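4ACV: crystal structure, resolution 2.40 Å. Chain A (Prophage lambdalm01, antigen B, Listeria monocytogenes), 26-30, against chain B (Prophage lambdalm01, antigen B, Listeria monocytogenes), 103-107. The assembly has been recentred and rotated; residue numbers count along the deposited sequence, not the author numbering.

Chain A 26-30: SIVMR
Chain B, residues 103-107: NLVKE

Chain A 26-30 docks on the chain B strand 103-107 through a single beta bridge, two backbone hydrogen bonds centred on Met A29, with a small apolar cluster around Leu B104 beside it. The contact is modest, burying 308 Å² summed over both sides. Register is set by Met A29 opposite Val B105, CA to CA 4.5 Å. Met A29 uses both of its backbone polar groups: its N donates to Leu B104 O (3.0 Å, 166° at the hydrogen), and its O accepts from Lys B106 N (2.9 Å, 169°). One residue of chain A thus bonds to the two neighbours of Val B105, the pattern of a parallel bridge, and both chains run the same way through it. The near-linear angles place each N-H almost straight at its carbonyl. Val B105 CA also comes to 3.3 Å from Met A29 O, a CA-H...O contact at 133° that supplements the stronger bond from Lys B106.

Chain B is extended throughout, with phi/psi of -137/106 at Leu B104, -139/147 at Val B105 and -81/130 at Lys B106. In chain A, Ile A27 breaks from extended geometry at -97/4; Val A28 (-105/123), Met A29 (-75/134) and Arg A30 (-129/144) are extended again. Next to the bridge, a water lies 3.0 Å from Ile A27 O and 3.0 Å from Leu B104 O, placed to donate to either; it has more acceptors in reach than protons to give. Leu B104 O is in any case the acceptor for Met A29 N.

Leu B104 (chi1 t, chi2 p) gives up the most surface, 85 Å². Its CA-to-CB bond points sideways, but the end of the side chain comes nearer chain A, and Leu B104 CD2 lies 3.8 Å from Ile A27 CD1 and 3.9 Å from Val A28 CG2. These are van der Waals contacts between methyl groups, made with Ile A27 at chi1 p, chi2 t and Val A28 at chi1 t. Val A28 CG1 reaches the other way along the strand, 3.6 Å from Lys B106 N and 4.0 Å from Lys B106 CB. Val B105 (chi1 p) sets CG2 3.2 Å from Met A29 O and 4.2 Å from Met A29 CB.

The Met A29 side chain (t, p, t) starts sideways and its end leads away, as does that of Lys B106 (t, t, t, m). Arg A30 is modelled only to CB. Ser A26 (chi1 t), Asn B103 and Glu B107 bury no surface here.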

ATOM      1  N   SER A  26      18.714  12.953 -20.555  1.00 27.82           N
ATOM      2  CA  SER A  26      18.378  14.015 -19.614  1.00 29.24           C
ATOM      3  C   SER A  26      18.173  13.408 -18.228  1.00 27.82           C
ATOM      4  O   SER A  26      17.648  12.301 -18.104  1.00 28.08           O
ATOM      5  CB  SER A  26      17.119  14.749 -20.077  1.00 27.32           C
ATOM      6  OG  SER A  26      16.795  15.808 -19.204  1.00 40.62           O
ATOM      7  N   ILE A  27      18.588  14.117 -17.185  1.00 23.48           N
ATOM      8  CA  ILE A  27      18.482  13.576 -15.827  1.00 25.87           C
ATOM      9  C   ILE A  27      17.226  14.063 -15.096  1.00 24.41           C
ATOM     10  O   ILE A  27      17.022  13.761 -13.923  1.00 26.11           O
ATOM     11  CB  ILE A  27      19.757  13.866 -14.978  1.00 21.30           C
ATOM     12  CG1 ILE A  27      19.953  15.369 -14.785  1.00 20.63           C
ATOM     13  CG2 ILE A  27      20.970  13.267 -15.647  1.00 26.05           C
ATOM     14  CD1 ILE A  27      20.896  15.719 -13.664  1.00 20.50           C
ATOM     15  N   VAL A  28      16.391  14.814 -15.806  1.00 24.46           N
ATOM     16  CA  VAL A  28      15.161  15.357 -15.251  1.00 24.95           C
ATOM     17  C   VAL A  28      13.935  14.591 -15.762  1.00 28.97           C
ATOM     18  O   VAL A  28      13.705  14.468 -16.960  1.00 36.10           O
ATOM     19  CB  VAL A  28      15.009  16.861 -15.584  1.00 26.92           C
ATOM     20  CG1 VAL A  28      13.657  17.371 -15.153  1.00 20.26           C
ATOM     21  CG2 VAL A  28      16.118  17.667 -14.924  1.00 33.24           C
ATOM     22  N   MET A  29      13.160  14.065 -14.833  1.00 27.13           N
ATOM     23  CA  MET A  29      11.946  13.362 -15.160  1.00 24.29           C
ATOM     24  C   MET A  29      10.859  14.358 -15.569  1.00 34.29           C
ATOM     25  O   MET A  29      10.661  15.384 -14.915  1.00 33.62           O
ATOM     26  CB  MET A  29      11.493  12.541 -13.952  1.00 23.64           C
ATOM     27  CG  MET A  29      10.316  11.641 -14.238  1.00 30.02           C
ATOM     28  SD  MET A  29      10.649  10.508 -15.598  1.00 37.28           S
ATOM     29  CE  MET A  29       9.059   9.684 -15.727  1.00 48.83           C
ATOM     30  N   ARG A  30      10.168  14.054 -16.663  1.00 38.07           N
ATOM     31  CA  ARG A  30       9.047  14.865 -17.126  1.00 41.65           C
ATOM     32  C   ARG A  30       7.867  13.933 -17.360  1.00 39.52           C
ATOM     33  O   ARG A  30       8.049  12.794 -17.784  1.00 35.67           O
ATOM     34  CB  ARG A  30       9.408  15.623 -18.411  1.00 38.58           C
TER
ATOM     35  N   ASN B 103      14.121  12.554  -5.829  1.00 18.62           N
ATOM     36  CA  ASN B 103      13.517  12.898  -7.111  1.00 19.47           C
ATOM     37  C   ASN B 103      14.110  14.134  -7.757  1.00 23.31           C
ATOM     38  O   ASN B 103      14.544  15.061  -7.085  1.00 18.68           O
ATOM     39  CB  ASN B 103      12.005  13.115  -6.962  1.00 26.91           C
ATOM     40  CG  ASN B 103      11.272  11.871  -6.488  1.00 34.07           C
ATOM     41  OD1 ASN B 103      11.791  10.750  -6.561  1.00 38.31           O
ATOM     42  ND2 ASN B 103      10.059  12.063  -6.003  1.00 27.17           N
ATOM     43  N   LEU B 104      14.115  14.134  -9.083  1.00 23.13           N
ATOM     44  CA  LEU B 104      14.459  15.314  -9.846  1.00 27.19           C
ATOM     45  C   LEU B 104      13.445  15.357 -10.969  1.00 25.95           C
ATOM     46  O   LEU B 104      13.510  14.556 -11.908  1.00 22.72           O
ATOM     47  CB  LEU B 104      15.894  15.235 -10.395  1.00 26.15           C
ATOM     48  CG  LEU B 104      16.381  16.537 -11.051  1.00 26.93           C
ATOM     49  CD1 LEU B 104      16.285  17.706 -10.070  1.00 22.70           C
ATOM     50  CD2 LEU B 104      17.801  16.409 -11.598  1.00 19.25           C
ATOM     51  N   VAL B 105      12.492  16.277 -10.861  1.00 19.47           N
ATOM     52  CA  VAL B 105      11.381  16.295 -11.798  1.00 28.23           C
ATOM     53  C   VAL B 105      11.004  17.717 -12.228  1.00 31.16           C
ATOM     54  O   VAL B 105      11.134  18.666 -11.461  1.00 32.34           O
ATOM     55  CB  VAL B 105      10.156  15.542 -11.199  1.00 33.60           C
ATOM     56  CG1 VAL B 105       9.687  16.221  -9.931  1.00 32.70           C
ATOM     57  CG2 VAL B 105       9.023  15.446 -12.211  1.00 38.70           C
ATOM     58  N   LYS B 106      10.550  17.852 -13.470  1.00 30.66           N
ATOM     59  CA  LYS B 106      10.046  19.123 -13.976  1.00 34.29           C
ATOM     60  C   LYS B 106       8.597  19.355 -13.542  1.00 43.20           C
ATOM     61  O   LYS B 106       7.744  18.478 -13.701  1.00 38.28           O
ATOM     62  CB  LYS B 106      10.149  19.162 -15.503  1.00 32.48           C
ATOM     63  CG  LYS B 106       9.351  20.290 -16.173  1.00 34.63           C
ATOM     64  CD  LYS B 106       9.595  20.299 -17.684  1.00 46.74           C
ATOM     65  CE  LYS B 106       8.861  21.440 -18.385  1.00 48.05           C
ATOM     66  NZ  LYS B 106       7.408  21.376 -18.093  1.00 52.09           N
ATOM     67  N   GLU B 107       8.329  20.537 -12.996  1.00 50.03           N
ATOM     68  CA  GLU B 107       6.969  20.924 -12.630  1.00 57.52           C
ATOM     69  C   GLU B 107       6.613  22.297 -13.182  1.00 63.50           C
ATOM     70  O   GLU B 107       7.063  23.319 -12.670  1.00 64.71           O
ATOM     71  CB  GLU B 107       6.782  20.888 -11.117  1.00 56.00           C
ATOM     72  CG  GLU B 107       6.681  19.483 -10.575  1.00 60.78           C
ATOM     73  CD  GLU B 107       6.547  19.452  -9.076  1.00 66.27           C
ATOM     74  OE1 GLU B 107       6.208  20.508  -8.493  1.00 67.74           O
ATOM     75  OE2 GLU B 107       6.783  18.373  -8.483  1.00 65.10           O
TER
HETATM   76  O   HOH W   1      15.293  12.184 -12.040  1.00 23.35           O